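Long-range contacts in monosaccharide ABC transporter substrate-binding protein, CUT2 family (PDB 4RU1), which probably serves as the sugar-binding component of an ABC importer and is captured here with myo-inositol in the cleft between its two lobes: residues T128-T139 against S160-K170; K226-V236 against Q244-Q252. All blocks are in the same frame, centred on the assembly; numbering follows the deposited sequence.

Both contacts belong to the same lobe of the protein, the one built on the mixed sheet that contains strands 145-150, 202-205, 226-230 and 248-250. Contact 1 pairs helices 127-140 and 156-168 and closes before contact 2 opens, so the two follow in series along the chain; their centres are about 16 Å apart. Contact 2 joins neighbouring parallel strands within the sheet, and helix 127-140 packs on it, with A134 and R137 meeting W247 and A130 meeting F230. At the ligand end R161 is weakly hydrogen-bonded to Q251 and shares O1 of myo-inositol with D231, so helix 156-168 and the ends of these two strands each contribute to this lobe's side of the binding site.

Contact 1: residues T128-T139 against S160-K170; sequences TVAGQAAGARAT and SRCNGVQQTFK. With INS (1,2,3,4,5,6-hexahydroxy-cyclohexane), chain M.
The carbonyl oxygen Q132 O is gripped twice: by A136 N within its own helix and, across the contact, by T168, whose OG1 donates to it at 2.7 Å. That hydroxyl arrives in the carbonyl plane on a lone pair. T168 has OG1 between its backbone N and carbonyl carbon (chi1 56°), which turns the hydroxyl into helix 127-140, while CG2 lies against Q132 CB; the whole side chain is a knob in a hole formed by G131, Q132, G135 and A136. The helix axes approach to 6.4 Å and cross at -39°, a closeness made possible by glycines: G131 CA and G164 CA are 4.0 Å apart, and a CB on either would clash with the opposite backbone. G131 CA instead makes a CA-H...O contact with R161 O at 3.3 Å.

Beside this seam the amide of Q132 gives NE2 to Q167 OE1 at 2.9 Å, approaching from above the acceptor's carbonyl plane, with the two amide planes 82° apart. Q167 NE2 in turn donates to N163 OD1, which also accepts from a water bound to T128 OG1. Where helix 156-168 ends, K170 N donates to T139 OG1 at 2.9 Å in a nearly straight bond. The F169 ring presents its edge to G135 O, and A138 CB rests against CE1.

At the other end R161, its chain extended from CG to NE, carries its guanidinium to the ligand, and NH1 and NH2 both donate to myo-inositol O1; its NE is held by a salt bridge to E127. The contact thus combines glycine-tight backbone packing with threonine and glutamine bonds, and E127 probably helps to orient the guanidinium that grips the ligand.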
loop_
_atom_site.group_PDB
_atom_site.type_symbol
_atom_site.label_atom_id
_atom_site.label_comp_id
_atom_site.label_asym_id
_atom_site.label_seq_id
_atom_site.Cartn_x
_atom_site.Cartn_y
_atom_site.Cartn_z
ATOM N N THR A 128 -1.457 4.295 10.313
ATOM C CA THR A 128 -1.796 4.275 11.745
ATOM C C THR A 128 -3.311 4.396 11.958
ATOM O O THR A 128 -3.896 3.599 12.671
ATOM C CB THR A 128 -1.022 5.332 12.519
ATOM O OG1 THR A 128 0.391 5.079 12.329
ATOM C CG2 THR A 128 -1.330 5.201 13.950
ATOM N N VAL A 129 -3.939 5.385 11.305
ATOM C CA VAL A 129 -5.400 5.515 11.437
ATOM C C VAL A 129 -6.113 4.283 10.902
ATOM O O VAL A 129 -7.066 3.769 11.505
ATOM C CB VAL A 129 -5.912 6.763 10.697
ATOM C CG1 VAL A 129 -7.434 6.821 10.698
ATOM C CG2 VAL A 129 -5.360 7.982 11.377
ATOM N N ALA A 130 -5.653 3.719 9.769
ATOM C CA ALA A 130 -6.363 2.557 9.250
ATOM C C ALA A 130 -6.213 1.382 10.243
ATOM O O ALA A 130 -7.185 0.636 10.509
ATOM C CB ALA A 130 -5.878 2.171 7.847
ATOM N N GLY A 131 -5.010 1.197 10.804
ATOM C CA GLY A 131 -4.777 0.145 11.808
ATOM C C GLY A 131 -5.614 0.364 13.048
ATOM O O GLY A 131 -6.249 -0.545 13.538
ATOM N N GLN A 132 -5.675 1.588 13.544
ATOM C CA GLN A 132 -6.520 1.916 14.709
ATOM C C GLN A 132 -7.966 1.622 14.411
ATOM O O GLN A 132 -8.647 1.083 15.256
ATOM C CB GLN A 132 -6.358 3.411 15.085
ATOM C CG GLN A 132 -4.984 3.744 15.634
ATOM C CD GLN A 132 -4.648 5.230 15.610
ATOM O OE1 GLN A 132 -5.198 5.978 14.812
ATOM N NE2 GLN A 132 -3.800 5.687 16.524
ATOM N N ALA A 133 -8.427 1.957 13.208
ATOM C CA ALA A 133 -9.805 1.624 12.841
ATOM C C ALA A 133 -10.051 0.102 12.753
ATOM O O ALA A 133 -11.104 -0.363 13.084
ATOM C CB ALA A 133 -10.127 2.268 11.506
ATOM N N ALA A 134 -9.056 -0.622 12.220
ATOM C CA ALA A 134 -9.209 -2.082 12.072
ATOM C C ALA A 134 -9.246 -2.733 13.486
ATOM O O ALA A 134 -9.960 -3.690 13.720
ATOM C CB ALA A 134 -8.018 -2.659 11.256
ATOM N N GLY A 135 -8.459 -2.249 14.428
ATOM C CA GLY A 135 -8.431 -2.829 15.785
ATOM C C GLY A 135 -9.776 -2.651 16.481
ATOM O O GLY A 135 -10.311 -3.595 16.990
ATOM N N ALA A 136 -10.362 -1.465 16.334
ATOM C CA ALA A 136 -11.640 -1.154 16.941
ATOM C C ALA A 136 -12.744 -1.951 16.271
ATOM O O ALA A 136 -13.615 -2.490 16.945
ATOM C CB ALA A 136 -11.929 0.351 16.808
ATOM N N ARG A 137 -12.710 -2.059 14.956
ATOM C CA ARG A 137 -13.673 -2.835 14.249
ATOM C C ARG A 137 -13.566 -4.304 14.664
ATOM O O ARG A 137 -14.572 -4.969 14.920
ATOM C CB ARG A 137 -13.535 -2.696 12.748
ATOM C CG ARG A 137 -14.718 -3.329 12.027
ATOM C CD ARG A 137 -14.583 -3.157 10.528
ATOM N NE ARG A 137 -15.580 -3.894 9.773
ATOM C CZ ARG A 137 -16.411 -3.365 8.868
ATOM N NH1 ARG A 137 -16.385 -2.057 8.628
ATOM N NH2 ARG A 137 -17.246 -4.163 8.197
ATOM N N ALA A 138 -12.349 -4.864 14.741
ATOM C CA ALA A 138 -12.171 -6.255 15.146
ATOM C C ALA A 138 -12.751 -6.519 16.546
ATOM O O ALA A 138 -13.351 -7.556 16.781
ATOM C CB ALA A 138 -10.703 -6.598 15.063
ATOM N N THR A 139 -12.553 -5.586 17.462
ATOM C CA THR A 139 -13.050 -5.715 18.835
ATOM C C THR A 139 -14.581 -5.704 18.817
ATOM O O THR A 139 -15.237 -6.548 19.451
ATOM C CB THR A 139 -12.500 -4.558 19.671
ATOM O OG1 THR A 139 -11.110 -4.773 19.897
ATOM C CG2 THR A 139 -13.216 -4.528 21.029
ATOM N N SER A 160 3.145 0.668 10.664
ATOM C CA SER A 160 2.128 1.582 11.181
ATOM C C SER A 160 0.798 0.880 11.276
ATOM O O SER A 160 0.021 1.166 12.194
ATOM C CB SER A 160 2.040 2.781 10.230
ATOM O OG SER A 160 3.180 3.593 10.343
ATOM N N ARG A 161 0.459 0.056 10.277
ATOM C CA ARG A 161 -0.803 -0.647 10.303
ATOM C C ARG A 161 -0.923 -1.552 11.541
ATOM O O ARG A 161 -1.915 -1.483 12.279
ATOM C CB ARG A 161 -0.999 -1.506 9.028
ATOM C CG ARG A 161 -1.171 -0.737 7.747
ATOM C CD ARG A 161 -1.323 -1.636 6.524
ATOM N NE ARG A 161 -1.531 -0.807 5.323
ATOM C CZ ARG A 161 -1.413 -1.269 4.091
ATOM N NH1 ARG A 161 -1.195 -2.550 3.824
ATOM N NH2 ARG A 161 -1.646 -0.470 3.113
ATOM N N CYS A 162 0.126 -2.324 11.745
ATOM C CA CYS A 162 0.127 -3.232 12.914
ATOM C C CYS A 162 0.187 -2.461 14.222
ATOM O O CYS A 162 -0.555 -2.810 15.213
ATOM C CB CYS A 162 1.234 -4.232 12.792
ATOM S SG CYS A 162 1.015 -5.246 11.332
ATOM N N ASN A 163 0.998 -1.423 14.289
ATOM C CA ASN A 163 1.002 -0.646 15.560
ATOM C C ASN A 163 -0.422 -0.066 15.813
ATOM O O ASN A 163 -0.865 0.008 16.955
ATOM C CB ASN A 163 2.061 0.406 15.519
ATOM C CG ASN A 163 2.014 1.316 16.684
ATOM O OD1 ASN A 163 1.611 2.440 16.546
ATOM N ND2 ASN A 163 2.389 0.822 17.860
ATOM N N GLY A 164 -1.086 0.376 14.750
ATOM C CA GLY A 164 -2.394 0.963 14.964
ATOM C C GLY A 164 -3.360 -0.054 15.484
ATOM O O GLY A 164 -4.139 0.269 16.425
ATOM N N VAL A 165 -3.365 -1.281 14.938
ATOM C CA VAL A 165 -4.251 -2.352 15.415
ATOM C C VAL A 165 -3.972 -2.595 16.925
ATOM O O VAL A 165 -4.912 -2.774 17.706
ATOM C CB VAL A 165 -3.996 -3.647 14.646
ATOM C CG1 VAL A 165 -4.680 -4.815 15.304
ATOM C CG2 VAL A 165 -4.492 -3.516 13.250
ATOM N N GLN A 166 -2.693 -2.634 17.300
ATOM C CA GLN A 166 -2.358 -2.981 18.688
ATOM C C GLN A 166 -2.922 -1.965 19.651
ATOM O O GLN A 166 -3.289 -2.344 20.730
ATOM C CB GLN A 166 -0.828 -3.069 18.859
ATOM C CG GLN A 166 -0.330 -3.537 20.231
ATOM C CD GLN A 166 1.179 -3.597 20.313
ATOM O OE1 GLN A 166 1.891 -2.911 19.561
ATOM N NE2 GLN A 166 1.684 -4.412 21.242
ATOM N N GLN A 167 -2.949 -0.674 19.261
ATOM C CA GLN A 167 -3.437 0.413 20.084
ATOM C C GLN A 167 -4.879 0.296 20.484
ATOM O O GLN A 167 -5.248 0.671 21.633
ATOM C CB GLN A 167 -3.276 1.724 19.309
ATOM C CG GLN A 167 -1.832 2.190 19.291
ATOM C CD GLN A 167 -1.698 3.517 18.591
ATOM O OE1 GLN A 167 -2.544 4.420 18.751
ATOM N NE2 GLN A 167 -0.651 3.652 17.770
ATOM N N THR A 168 -5.712 -0.110 19.533
ATOM C CA THR A 168 -7.164 -0.148 19.755
ATOM C C THR A 168 -7.790 -1.533 19.950
ATOM O O THR A 168 -8.953 -1.598 20.425
ATOM C CB THR A 168 -7.883 0.513 18.607
ATOM O OG1 THR A 168 -7.460 -0.145 17.411
ATOM C CG2 THR A 168 -7.522 1.989 18.510
ATOM N N PHE A 169 -7.150 -2.619 19.512
ATOM C CA PHE A 169 -7.730 -3.987 19.676
ATOM C C PHE A 169 -7.694 -4.323 21.188
ATOM O O PHE A 169 -6.652 -4.340 21.805
ATOM C CB PHE A 169 -6.910 -5.008 18.903
ATOM C CG PHE A 169 -7.557 -6.390 18.906
ATOM C CD1 PHE A 169 -8.786 -6.587 18.269
ATOM C CD2 PHE A 169 -6.941 -7.426 19.565
ATOM C CE1 PHE A 169 -9.353 -7.839 18.261
ATOM C CE2 PHE A 169 -7.538 -8.702 19.591
ATOM C CZ PHE A 169 -8.696 -8.891 18.959
ATOM N N LYS A 170 -8.851 -4.611 21.764
ATOM C CA LYS A 170 -8.903 -4.831 23.200
ATOM C C LYS A 170 -8.283 -6.142 23.673
ATOM O O LYS A 170 -7.753 -6.229 24.770
ATOM C CB LYS A 170 -10.320 -4.582 23.758
ATOM C CG LYS A 170 -10.720 -3.146 23.461
ATOM C CD LYS A 170 -12.058 -2.725 24.048
ATOM C CE LYS A 170 -12.192 -1.218 23.887
ATOM N NZ LYS A 170 -13.614 -0.824 23.736
HETATM C C1 INS M . 0.088 -2.501 0.182
HETATM C C2 INS M . 0.658 -3.906 0.066
HETATM C C3 INS M . 1.924 -3.863 -0.790
HETATM C C4 INS M . 2.921 -2.821 -0.333
HETATM C C5 INS M . 2.321 -1.451 -0.298
HETATM C C6 INS M . 1.068 -1.382 0.531
HETATM O O1 INS M . -1.072 -2.442 1.026
HETATM O O2 INS M . 1.062 -4.273 1.396
HETATM O O3 INS M . 2.509 -5.176 -0.685
HETATM O O4 INS M . 4.095 -2.825 -1.183
HETATM O O5 INS M . 3.223 -0.468 0.256
HETATM O O6 INS M . 0.442 -0.069 0.438
HETATM O O HOH W 1 2.113 3.825 14.099
#

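Contact 2: residues K226-V236 against Q244-Q252; sequences KIATFDFNTQV and QLQWAIDQQ. With INS (1,2,3,4,5,6-hexahydroxy-cyclohexane), chain M.
A228 CB sits over the centre of the six-membered ring of W247, 3.3 Å from its centroid and only 4° off the ring normal, a close CH-pi contact. W247 places CG between its backbone N and carbonyl carbon (chi1 41°), folding the indole back over the neighbouring strand; NE1 is bonded to E141, and R137 makes a cation-pi contact. With an alanine in place of this tryptophan, A228 CB would probably lose its aromatic cover, and E141 and R137 their indole partner.

Further along, F230 and I249 lie side by side, and I249 CD1 rests over the phenyl face, toward its rim. On the opposite face of the sheet T229 CG2 meets A248 CB, which also touches V236 CG1. F232 bends back over A248 CB with one face and brings its edge to D250 CB. I227 CG2 presses tightly on L245 CD2 at 3.5 Å.

Four backbone bonds join the segments, from Q246 N to I227 O at one end to D231 N to I249 O at the other. Just past the strands, D231 OD2 accepts from O1 of myo-inositol at 2.6 Å. Q251 turns CG into the position between N and carbonyl carbon (chi1 68°) and runs extended beyond it, which brings OE1 to accept from O6 at 2.9 Å. Q251 NE2 bonds to E256, which probably helps to set the amide's rotation, while one water bridges D231 OD1 and I249 O.

Strand 226-230, helix 236-241 and strand 248-250 form a beta-alpha-beta crossover of the periplasmic binding protein fold, with ligand-binding residues at the C-terminal ends of its parallel strands.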
loop_
_atom_site.group_PDB
_atom_site.type_symbol
_atom_site.label_atom_id
_atom_site.label_comp_id
_atom_site.label_asym_id
_atom_site.label_seq_id
_atom_site.Cartn_x
_atom_site.Cartn_y
_atom_site.Cartn_z
ATOM N N LYS A 226 -11.039 -16.387 11.434
ATOM C CA LYS A 226 -11.478 -15.654 10.273
ATOM C C LYS A 226 -10.293 -14.844 9.699
ATOM O O LYS A 226 -9.282 -14.760 10.316
ATOM C CB LYS A 226 -12.622 -14.710 10.634
ATOM C CG LYS A 226 -13.768 -15.345 11.406
ATOM C CD LYS A 226 -14.482 -16.373 10.619
ATOM C CE LYS A 226 -15.368 -17.180 11.585
ATOM N NZ LYS A 226 -16.582 -17.701 10.905
ATOM N N ILE A 227 -10.483 -14.278 8.514
ATOM C CA ILE A 227 -9.429 -13.529 7.782
ATOM C C ILE A 227 -10.071 -12.191 7.373
ATOM O O ILE A 227 -11.222 -12.148 6.941
ATOM C CB ILE A 227 -8.945 -14.271 6.513
ATOM C CG1 ILE A 227 -8.508 -15.729 6.806
ATOM C CG2 ILE A 227 -7.807 -13.535 5.851
ATOM C CD1 ILE A 227 -9.530 -16.784 6.609
ATOM N N ALA A 228 -9.275 -11.132 7.459
ATOM C CA ALA A 228 -9.575 -9.773 6.964
ATOM C C ALA A 228 -8.331 -9.233 6.335
ATOM O O ALA A 228 -7.217 -9.723 6.637
ATOM C CB ALA A 228 -10.047 -8.902 8.071
ATOM N N THR A 229 -8.453 -8.280 5.402
ATOM C CA THR A 229 -7.248 -7.832 4.685
ATOM C C THR A 229 -7.266 -6.355 4.399
ATOM O O THR A 229 -8.339 -5.684 4.332
ATOM C CB THR A 229 -7.106 -8.586 3.353
ATOM O OG1 THR A 229 -5.763 -8.429 2.859
ATOM C CG2 THR A 229 -8.126 -8.181 2.322
ATOM N N PHE A 230 -6.066 -5.855 4.165
ATOM C CA PHE A 230 -5.906 -4.625 3.434
ATOM C C PHE A 230 -5.911 -4.955 1.949
ATOM O O PHE A 230 -5.243 -5.963 1.525
ATOM C CB PHE A 230 -4.596 -3.938 3.853
ATOM C CG PHE A 230 -4.613 -3.337 5.203
ATOM C CD1 PHE A 230 -4.593 -4.095 6.364
ATOM C CD2 PHE A 230 -4.637 -1.981 5.331
ATOM C CE1 PHE A 230 -4.628 -3.491 7.583
ATOM C CE2 PHE A 230 -4.701 -1.371 6.543
ATOM C CZ PHE A 230 -4.663 -2.098 7.694
ATOM N N ASP A 231 -6.576 -4.118 1.129
ATOM C CA ASP A 231 -6.517 -4.103 -0.358
ATOM C C ASP A 231 -7.417 -5.109 -1.023
ATOM O O ASP A 231 -7.851 -6.114 -0.467
ATOM C CB ASP A 231 -5.066 -4.362 -0.877
ATOM C CG ASP A 231 -4.041 -3.396 -0.338
ATOM O OD1 ASP A 231 -4.366 -2.219 -0.054
ATOM O OD2 ASP A 231 -2.858 -3.792 -0.217
ATOM N N PHE A 232 -7.606 -4.858 -2.312
ATOM C CA PHE A 232 -8.298 -5.764 -3.195
ATOM C C PHE A 232 -7.333 -6.415 -4.160
ATOM O O PHE A 232 -6.342 -5.813 -4.507
ATOM C CB PHE A 232 -9.341 -4.975 -4.034
ATOM C CG PHE A 232 -10.581 -4.610 -3.280
ATOM C CD1 PHE A 232 -10.617 -3.543 -2.414
ATOM C CD2 PHE A 232 -11.677 -5.428 -3.357
ATOM C CE1 PHE A 232 -11.786 -3.231 -1.717
ATOM C CE2 PHE A 232 -12.844 -5.162 -2.621
ATOM C CZ PHE A 232 -12.887 -4.058 -1.815
ATOM N N ASN A 233 -7.663 -7.617 -4.610
ATOM C CA ASN A 233 -7.239 -8.131 -5.919
ATOM C C ASN A 233 -8.476 -8.735 -6.593
ATOM O O ASN A 233 -9.603 -8.553 -6.088
ATOM C CB ASN A 233 -6.093 -9.152 -5.769
ATOM C CG ASN A 233 -6.535 -10.460 -5.159
ATOM O OD1 ASN A 233 -7.692 -10.658 -4.799
ATOM N ND2 ASN A 233 -5.577 -11.349 -4.980
ATOM N N THR A 234 -8.269 -9.453 -7.683
ATOM C CA THR A 234 -9.363 -9.896 -8.490
ATOM C C THR A 234 -10.246 -10.868 -7.705
ATOM O O THR A 234 -11.447 -11.015 -8.005
ATOM C CB THR A 234 -8.905 -10.563 -9.814
ATOM O OG1 THR A 234 -8.037 -11.671 -9.563
ATOM C CG2 THR A 234 -8.152 -9.588 -10.659
ATOM N N GLN A 235 -9.643 -11.524 -6.681
ATOM C CA GLN A 235 -10.334 -12.556 -5.919
ATOM C C GLN A 235 -11.123 -12.076 -4.690
ATOM O O GLN A 235 -11.994 -12.764 -4.182
ATOM C CB GLN A 235 -9.312 -13.610 -5.477
ATOM C CG GLN A 235 -8.687 -14.366 -6.647
ATOM C CD GLN A 235 -7.468 -15.135 -6.217
ATOM O OE1 GLN A 235 -7.487 -16.357 -6.100
ATOM N NE2 GLN A 235 -6.407 -14.416 -5.951
ATOM N N VAL A 236 -10.760 -10.895 -4.181
ATOM C CA VAL A 236 -11.312 -10.399 -2.936
ATOM C C VAL A 236 -12.830 -10.173 -2.939
ATOM O O VAL A 236 -13.495 -10.535 -2.014
ATOM C CB VAL A 236 -10.521 -9.145 -2.516
ATOM C CG1 VAL A 236 -11.219 -8.429 -1.380
ATOM C CG2 VAL A 236 -9.129 -9.569 -2.035
ATOM N N GLN A 244 -15.381 -15.717 3.058
ATOM C CA GLN A 244 -13.984 -16.089 3.197
ATOM C C GLN A 244 -13.174 -14.945 3.787
ATOM O O GLN A 244 -12.132 -15.195 4.362
ATOM C CB GLN A 244 -13.390 -16.570 1.896
ATOM C CG GLN A 244 -13.797 -18.028 1.539
ATOM C CD GLN A 244 -13.164 -18.503 0.253
ATOM O OE1 GLN A 244 -13.402 -17.938 -0.812
ATOM N NE2 GLN A 244 -12.358 -19.539 0.344
ATOM N N LEU A 245 -13.598 -13.703 3.561
ATOM C CA LEU A 245 -12.957 -12.516 4.137
ATOM C C LEU A 245 -13.983 -11.665 4.859
ATOM O O LEU A 245 -15.134 -11.494 4.308
ATOM C CB LEU A 245 -12.315 -11.667 3.059
ATOM C CG LEU A 245 -11.038 -12.156 2.380
ATOM C CD1 LEU A 245 -10.675 -11.292 1.169
ATOM C CD2 LEU A 245 -9.900 -12.222 3.375
ATOM N N GLN A 246 -13.729 -11.237 6.069
ATOM C CA GLN A 246 -14.648 -10.374 6.810
ATOM C C GLN A 246 -14.831 -9.013 6.162
ATOM O O GLN A 246 -15.932 -8.493 6.120
ATOM C CB GLN A 246 -14.215 -10.224 8.266
ATOM C CG GLN A 246 -13.972 -11.531 9.023
ATOM C CD GLN A 246 -15.192 -12.388 8.986
ATOM O OE1 GLN A 246 -15.285 -13.441 8.248
ATOM N NE2 GLN A 246 -16.158 -11.939 9.725
ATOM N N TRP A 247 -13.739 -8.439 5.669
ATOM C CA TRP A 247 -13.749 -7.124 5.095
ATOM C C TRP A 247 -12.396 -6.900 4.468
ATOM O O TRP A 247 -11.468 -7.667 4.727
ATOM C CB TRP A 247 -14.080 -6.046 6.131
ATOM C CG TRP A 247 -13.444 -6.227 7.464
ATOM C CD1 TRP A 247 -14.069 -6.677 8.592
ATOM C CD2 TRP A 247 -12.092 -5.885 7.874
ATOM N NE1 TRP A 247 -13.223 -6.653 9.655
ATOM C CE2 TRP A 247 -11.979 -6.212 9.251
ATOM C CE3 TRP A 247 -10.947 -5.425 7.195
ATOM C CZ2 TRP A 247 -10.766 -6.033 9.979
ATOM C CZ3 TRP A 247 -9.729 -5.269 7.950
ATOM C CH2 TRP A 247 -9.680 -5.557 9.316
ATOM N N ALA A 248 -12.308 -5.861 3.633
ATOM C CA ALA A 248 -11.033 -5.417 2.994
ATOM C C ALA A 248 -11.013 -3.930 3.142
ATOM O O ALA A 248 -12.035 -3.269 2.962
ATOM C CB ALA A 248 -10.963 -5.804 1.547
ATOM N N ILE A 249 -9.863 -3.386 3.452
ATOM C CA ILE A 249 -9.649 -1.957 3.551
ATOM C C ILE A 249 -9.083 -1.447 2.234
ATOM O O ILE A 249 -7.980 -1.847 1.824
ATOM C CB ILE A 249 -8.702 -1.589 4.697
ATOM C CG1 ILE A 249 -9.284 -2.080 6.056
ATOM C CG2 ILE A 249 -8.407 -0.134 4.688
ATOM C CD1 ILE A 249 -8.317 -1.989 7.223
ATOM N N ASP A 250 -9.801 -0.554 1.581
ATOM C CA ASP A 250 -9.384 0.001 0.308
ATOM C C ASP A 250 -8.617 1.312 0.536
ATOM O O ASP A 250 -9.111 2.195 1.251
ATOM C CB ASP A 250 -10.654 0.277 -0.487
ATOM C CG ASP A 250 -10.424 0.646 -1.921
ATOM O OD1 ASP A 250 -9.281 0.624 -2.500
ATOM O OD2 ASP A 250 -11.469 0.987 -2.515
ATOM N N GLN A 251 -7.427 1.348 -0.048
ATOM C CA GLN A 251 -6.571 2.535 -0.104
ATOM C C GLN A 251 -6.533 3.210 -1.457
ATOM O O GLN A 251 -5.817 4.213 -1.645
ATOM C CB GLN A 251 -5.121 2.265 0.349
ATOM C CG GLN A 251 -4.344 1.377 -0.606
ATOM C CD GLN A 251 -2.873 1.191 -0.218
ATOM O OE1 GLN A 251 -2.387 0.044 0.010
ATOM N NE2 GLN A 251 -2.151 2.285 -0.210
ATOM N N GLN A 252 -7.247 2.633 -2.426
ATOM C CA GLN A 252 -7.350 3.145 -3.808
ATOM C C GLN A 252 -5.987 3.373 -4.430
ATOM O O GLN A 252 -5.604 4.506 -4.791
ATOM C CB GLN A 252 -8.235 4.368 -3.905
ATOM C CG GLN A 252 -9.656 4.131 -3.458
ATOM C CD GLN A 252 -10.459 5.386 -3.630
ATOM O OE1 GLN A 252 -10.317 6.342 -2.795
ATOM N NE2 GLN A 252 -11.154 5.483 -4.731
HETATM C C1 INS M . 0.088 -2.501 0.182
HETATM C C2 INS M . 0.658 -3.906 0.066
HETATM C C3 INS M . 1.924 -3.863 -0.790
HETATM C C4 INS M . 2.921 -2.821 -0.333
HETATM C C5 INS M . 2.321 -1.451 -0.298
HETATM C C6 INS M . 1.068 -1.382 0.531
HETATM O O1 INS M . -1.072 -2.442 1.026
HETATM O O2 INS M . 1.062 -4.273 1.396
HETATM O O3 INS M . 2.509 -5.176 -0.685
HETATM O O4 INS M . 4.095 -2.825 -1.183
HETATM O O5 INS M . 3.223 -0.468 0.256
HETATM O O6 INS M . 0.442 -0.069 0.438
HETATM O O HOH W 2 -12.971 -15.048 7.211
HETATM O O HOH W 3 -5.429 -0.695 2.154
HETATM O O HOH W 4 -6.467 -1.009 -1.647
#